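Local coordinates for shikimate kinase (Bacteroides thetaiotaomicron, PDB 3VAA), which probably catalyses the ATP-dependent phosphorylation of the 3-hydroxyl group of shikimate, a magnesium-dependent step on the route to chorismate, at residues Asp57-Glu62 with His89-Phe94; Phe108-Asn111 with Asn116-Gly119. All coordinates share one frame; numbering follows the deposited sequence.

Interaction 1: residues Asp57-Glu62 with His89-Phe94; sequences DWYIEE and HEVAEF
Tyr-59 reaches from helix 56-64 to the end of helix 68-91 and meets three residues with its hydroxyl, one ring face and its CE1 side. Its hydroxyl donates a short hydrogen bond to Glu-90, OH to OE1 2.6 Å, which arrives nearly along the C-O axis of the acceptor. OE1 comes in level with the ring at its rim, while the carboxylate as a whole is turned nearly perpendicular to the ring. Over one face sits Val-91: its CG1 is 3.5 Å from the Tyr-59 ring centroid and almost directly above it, a well-centred CH-pi contact. Phe-94 approaches obliquely, with CZ 3.8 Å from Tyr-59 CE1. The two ring planes are 71° apart.

These positions follow from the side-chain and backbone geometry. With CG anti to the backbone N (chi1 -176°), the tyrosine ring extends off its helix to the opposing segment. A type I turn from Val-91 to Phe-94, closed by Phe-94 N to Val-91 O at 3.0 Å, brings Phe-94 round so that its ring edge faces Tyr-59 CE1. The other carboxylate oxygen of Glu-90, OE2, forms a salt bridge with Arg-63, a second tie to helix 56-64. Alongside, Ile-60 packs on Leu-71, Leu-83 and Met-87. The contact thus joins two consecutive helices of the shikimate kinase fold, a P-loop kinase with a five-stranded parallel sheet.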
# COMPACT_ATOMS: atom_id res chain seq x y z
N ASP A 57 -5.18 0.28 7.26
CA ASP A 57 -5.07 -0.63 8.41
C ASP A 57 -5.23 0.09 9.73
O ASP A 57 -5.86 -0.44 10.66
CB ASP A 57 -3.76 -1.39 8.39
CG ASP A 57 -3.72 -2.49 7.34
OD1 ASP A 57 -4.76 -2.78 6.71
OD2 ASP A 57 -2.63 -3.08 7.17
N TRP A 58 -4.65 1.29 9.83
CA TRP A 58 -4.81 2.10 11.05
C TRP A 58 -6.27 2.48 11.21
O TRP A 58 -6.83 2.40 12.32
CB TRP A 58 -3.92 3.35 10.99
CG TRP A 58 -4.19 4.37 12.07
CD1 TRP A 58 -3.65 4.41 13.32
CD2 TRP A 58 -5.08 5.50 11.99
NE1 TRP A 58 -4.14 5.48 14.02
CE2 TRP A 58 -5.02 6.17 13.23
CE3 TRP A 58 -5.92 6.01 10.98
CZ2 TRP A 58 -5.76 7.33 13.50
CZ3 TRP A 58 -6.66 7.16 11.25
CH2 TRP A 58 -6.58 7.80 12.50
N TYR A 59 -6.90 2.87 10.10
CA TYR A 59 -8.31 3.28 10.14
C TYR A 59 -9.21 2.13 10.64
O TYR A 59 -10.11 2.32 11.48
CB TYR A 59 -8.73 3.79 8.76
CG TYR A 59 -10.12 4.33 8.72
CD1 TYR A 59 -10.38 5.64 9.06
CD2 TYR A 59 -11.20 3.52 8.35
CE1 TYR A 59 -11.67 6.14 9.04
CE2 TYR A 59 -12.48 4.02 8.30
CZ TYR A 59 -12.71 5.33 8.66
OH TYR A 59 -14.00 5.85 8.64
N ILE A 60 -8.93 0.95 10.13
CA ILE A 60 -9.64 -0.27 10.53
C ILE A 60 -9.51 -0.50 12.05
O ILE A 60 -10.50 -0.74 12.73
CB ILE A 60 -9.09 -1.48 9.76
CG1 ILE A 60 -9.58 -1.47 8.30
CG2 ILE A 60 -9.49 -2.79 10.47
CD1 ILE A 60 -8.81 -2.46 7.35
N GLU A 61 -8.29 -0.39 12.57
CA GLU A 61 -8.07 -0.61 14.01
C GLU A 61 -8.78 0.42 14.86
O GLU A 61 -9.28 0.09 15.96
CB GLU A 61 -6.57 -0.65 14.33
CG GLU A 61 -5.83 -1.75 13.58
CD GLU A 61 -4.42 -2.02 14.10
OE1 GLU A 61 -3.96 -1.33 15.05
OE2 GLU A 61 -3.78 -2.97 13.58
N GLU A 62 -8.81 1.67 14.39
CA GLU A 62 -9.54 2.74 15.10
C GLU A 62 -11.05 2.46 15.16
O GLU A 62 -11.70 2.72 16.17
CB GLU A 62 -9.33 4.09 14.42
CG GLU A 62 -7.96 4.68 14.59
CD GLU A 62 -7.65 5.13 16.01
OE1 GLU A 62 -6.47 5.10 16.39
OE2 GLU A 62 -8.59 5.49 16.75
N HIS A 89 -14.52 1.80 1.51
CA HIS A 89 -15.63 2.63 1.06
C HIS A 89 -15.84 3.86 1.95
O HIS A 89 -16.24 4.91 1.46
CB HIS A 89 -16.89 1.79 0.86
CG HIS A 89 -16.84 0.96 -0.38
ND1 HIS A 89 -17.75 1.10 -1.40
CD2 HIS A 89 -15.92 0.07 -0.81
CE1 HIS A 89 -17.43 0.27 -2.38
NE2 HIS A 89 -16.33 -0.37 -2.05
N GLU A 90 -15.57 3.73 3.24
CA GLU A 90 -15.68 4.87 4.13
C GLU A 90 -14.60 5.92 3.85
O GLU A 90 -14.91 7.11 3.73
CB GLU A 90 -15.61 4.44 5.59
CG GLU A 90 -16.82 3.71 6.09
CD GLU A 90 -16.89 3.65 7.60
OE1 GLU A 90 -15.98 4.20 8.27
OE2 GLU A 90 -17.85 3.07 8.15
N VAL A 91 -13.34 5.48 3.74
CA VAL A 91 -12.24 6.45 3.55
C VAL A 91 -12.31 7.06 2.16
O VAL A 91 -11.84 8.18 1.95
CB VAL A 91 -10.83 5.84 3.84
CG1 VAL A 91 -10.76 5.33 5.30
CG2 VAL A 91 -10.47 4.74 2.87
N ALA A 92 -12.91 6.36 1.22
CA ALA A 92 -13.04 6.87 -0.15
C ALA A 92 -13.96 8.11 -0.23
O ALA A 92 -13.99 8.78 -1.26
CB ALA A 92 -13.53 5.76 -1.06
N GLU A 93 -14.70 8.39 0.84
CA GLU A 93 -15.56 9.56 0.87
C GLU A 93 -14.82 10.80 1.37
O GLU A 93 -15.30 11.91 1.19
CB GLU A 93 -16.83 9.30 1.69
CG GLU A 93 -17.64 8.14 1.16
CD GLU A 93 -18.98 7.96 1.88
OE1 GLU A 93 -19.49 8.94 2.44
OE2 GLU A 93 -19.52 6.83 1.85
N PHE A 94 -13.66 10.61 2.00
CA PHE A 94 -12.85 11.75 2.46
C PHE A 94 -12.28 12.55 1.27
O PHE A 94 -11.96 11.97 0.23
CB PHE A 94 -11.68 11.32 3.35
CG PHE A 94 -12.07 10.47 4.53
CD1 PHE A 94 -13.34 10.55 5.09
CD2 PHE A 94 -11.13 9.65 5.13
CE1 PHE A 94 -13.69 9.77 6.20
CE2 PHE A 94 -11.46 8.89 6.25
CZ PHE A 94 -12.74 8.94 6.78

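Interaction 2: residues Phe108-Asn111 with Asn116-Gly119; sequences FYDN and NRTG
Two torsions set up the approach of Asp-110 to Arg-117: chi1 of 58° tucks the aspartate CG into the gap flanked by its own N and C atoms, and chi3 of -54° bends the arginine chain, which is extended at chi2. Asp-110 OD2 then faces the rim of the guanidinium, almost level with it, 3.9 Å from Arg-117 NH2. The distance makes this a long salt bridge, and no hydrogen bond accompanies it. NH1 of Arg-117 is slightly farther from the same OD2, at 4.2 Å, while the carboxylate and guanidinium planes are inclined by 45°. The pairing is therefore loose electrostatic attraction rather than a two-pronged grip. Glu-113, one helical turn before Arg-117, is the stronger partner, bridging to NH1, so the guanidinium probably feels two negative charges.

The backbone places the aspartate at the mouth of the helix. Phe-108 to Asn-111 form a type II' turn, in which Asn-111 N bonds to Phe-108 O at 3.0 Å. Asp-110 occupies the N-cap position of helix 111-118, although its carboxylate makes no capping bond. This surface contact spans a short helix on the crossover from strand 97-100 to strand 120-125, which strand 27-31 separates in the parallel sheet of the P-loop kinase fold.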
# COMPACT_ATOMS: atom_id res chain seq x y z
N PHE A 108 -9.42 -8.11 -3.76
CA PHE A 108 -10.76 -8.54 -3.37
C PHE A 108 -11.87 -7.61 -3.82
O PHE A 108 -11.63 -6.42 -4.10
CB PHE A 108 -10.78 -8.71 -1.86
CG PHE A 108 -9.80 -9.73 -1.38
CD1 PHE A 108 -10.10 -11.08 -1.46
CD2 PHE A 108 -8.58 -9.34 -0.92
CE1 PHE A 108 -9.18 -12.03 -1.04
CE2 PHE A 108 -7.64 -10.27 -0.51
CZ PHE A 108 -7.94 -11.61 -0.58
N TYR A 109 -13.08 -8.18 -3.88
CA TYR A 109 -14.28 -7.43 -4.31
C TYR A 109 -13.97 -6.68 -5.60
O TYR A 109 -13.28 -7.22 -6.47
CB TYR A 109 -14.76 -6.52 -3.17
CG TYR A 109 -15.22 -7.31 -1.96
CD1 TYR A 109 -16.52 -7.80 -1.88
CD2 TYR A 109 -14.36 -7.60 -0.91
CE1 TYR A 109 -16.94 -8.55 -0.79
CE2 TYR A 109 -14.77 -8.36 0.18
CZ TYR A 109 -16.06 -8.82 0.24
OH TYR A 109 -16.48 -9.56 1.31
N ASP A 110 -14.50 -5.45 -5.75
CA ASP A 110 -14.14 -4.59 -6.88
C ASP A 110 -13.23 -3.47 -6.34
O ASP A 110 -13.23 -2.35 -6.85
CB ASP A 110 -15.40 -3.96 -7.50
CG ASP A 110 -16.21 -3.13 -6.49
OD1 ASP A 110 -16.02 -3.30 -5.26
OD2 ASP A 110 -17.06 -2.32 -6.95
N ASN A 111 -12.44 -3.78 -5.32
CA ASN A 111 -11.64 -2.74 -4.63
C ASN A 111 -10.76 -1.90 -5.56
O ASN A 111 -10.70 -0.69 -5.40
CB ASN A 111 -10.77 -3.37 -3.55
CG ASN A 111 -11.57 -3.85 -2.32
OD1 ASN A 111 -12.78 -3.62 -2.19
ND2 ASN A 111 -10.86 -4.51 -1.39
N ASN A 116 -10.00 3.10 -8.55
CA ASN A 116 -9.79 3.78 -9.82
C ASN A 116 -10.89 4.83 -10.11
O ASN A 116 -10.58 5.92 -10.59
CB ASN A 116 -9.66 2.78 -10.99
CG ASN A 116 -8.24 2.22 -11.14
OD1 ASN A 116 -7.26 2.90 -10.86
ND2 ASN A 116 -8.14 1.01 -11.68
N ARG A 117 -12.14 4.50 -9.82
CA ARG A 117 -13.27 5.41 -10.05
C ARG A 117 -13.36 6.58 -9.09
O ARG A 117 -13.87 7.63 -9.45
CB ARG A 117 -14.61 4.67 -9.95
CG ARG A 117 -14.86 3.58 -10.96
CD ARG A 117 -16.36 3.23 -11.01
NE ARG A 117 -16.93 2.88 -9.71
CZ ARG A 117 -16.99 1.64 -9.21
NH1 ARG A 117 -16.50 0.61 -9.89
NH2 ARG A 117 -17.54 1.44 -8.02
N THR A 118 -12.87 6.40 -7.87
CA THR A 118 -13.03 7.43 -6.83
C THR A 118 -11.81 8.32 -6.54
O THR A 118 -11.96 9.37 -5.93
CB THR A 118 -13.52 6.84 -5.51
OG1 THR A 118 -12.58 5.87 -5.02
CG2 THR A 118 -14.89 6.18 -5.70
N GLY A 119 -10.62 7.92 -6.99
CA GLY A 119 -9.44 8.72 -6.77
C GLY A 119 -8.32 8.30 -7.69
O GLY A 119 -8.49 7.40 -8.51

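How the interactions relate
Interaction 1 is partly buried and joins two separate helices, 56-64 and 68-91; interaction 2 lies on the surface and runs between the start and end of one short helix, 111-118. The buried areas, 179 against 66 Å², reflect this difference, as does the chemistry: apolar and aromatic packing plus a short hydrogen bond in the first, a single long ionic pair in the second. In each, one charged group has a further ionic partner: the acid Glu-90 in interaction 1, the base Arg-117 in interaction 2. The contacts follow one another along the chain, with centres 14 Å apart, and their segments meet where Ala-92 CB comes within 4.1 Å of Thr-118 OG1.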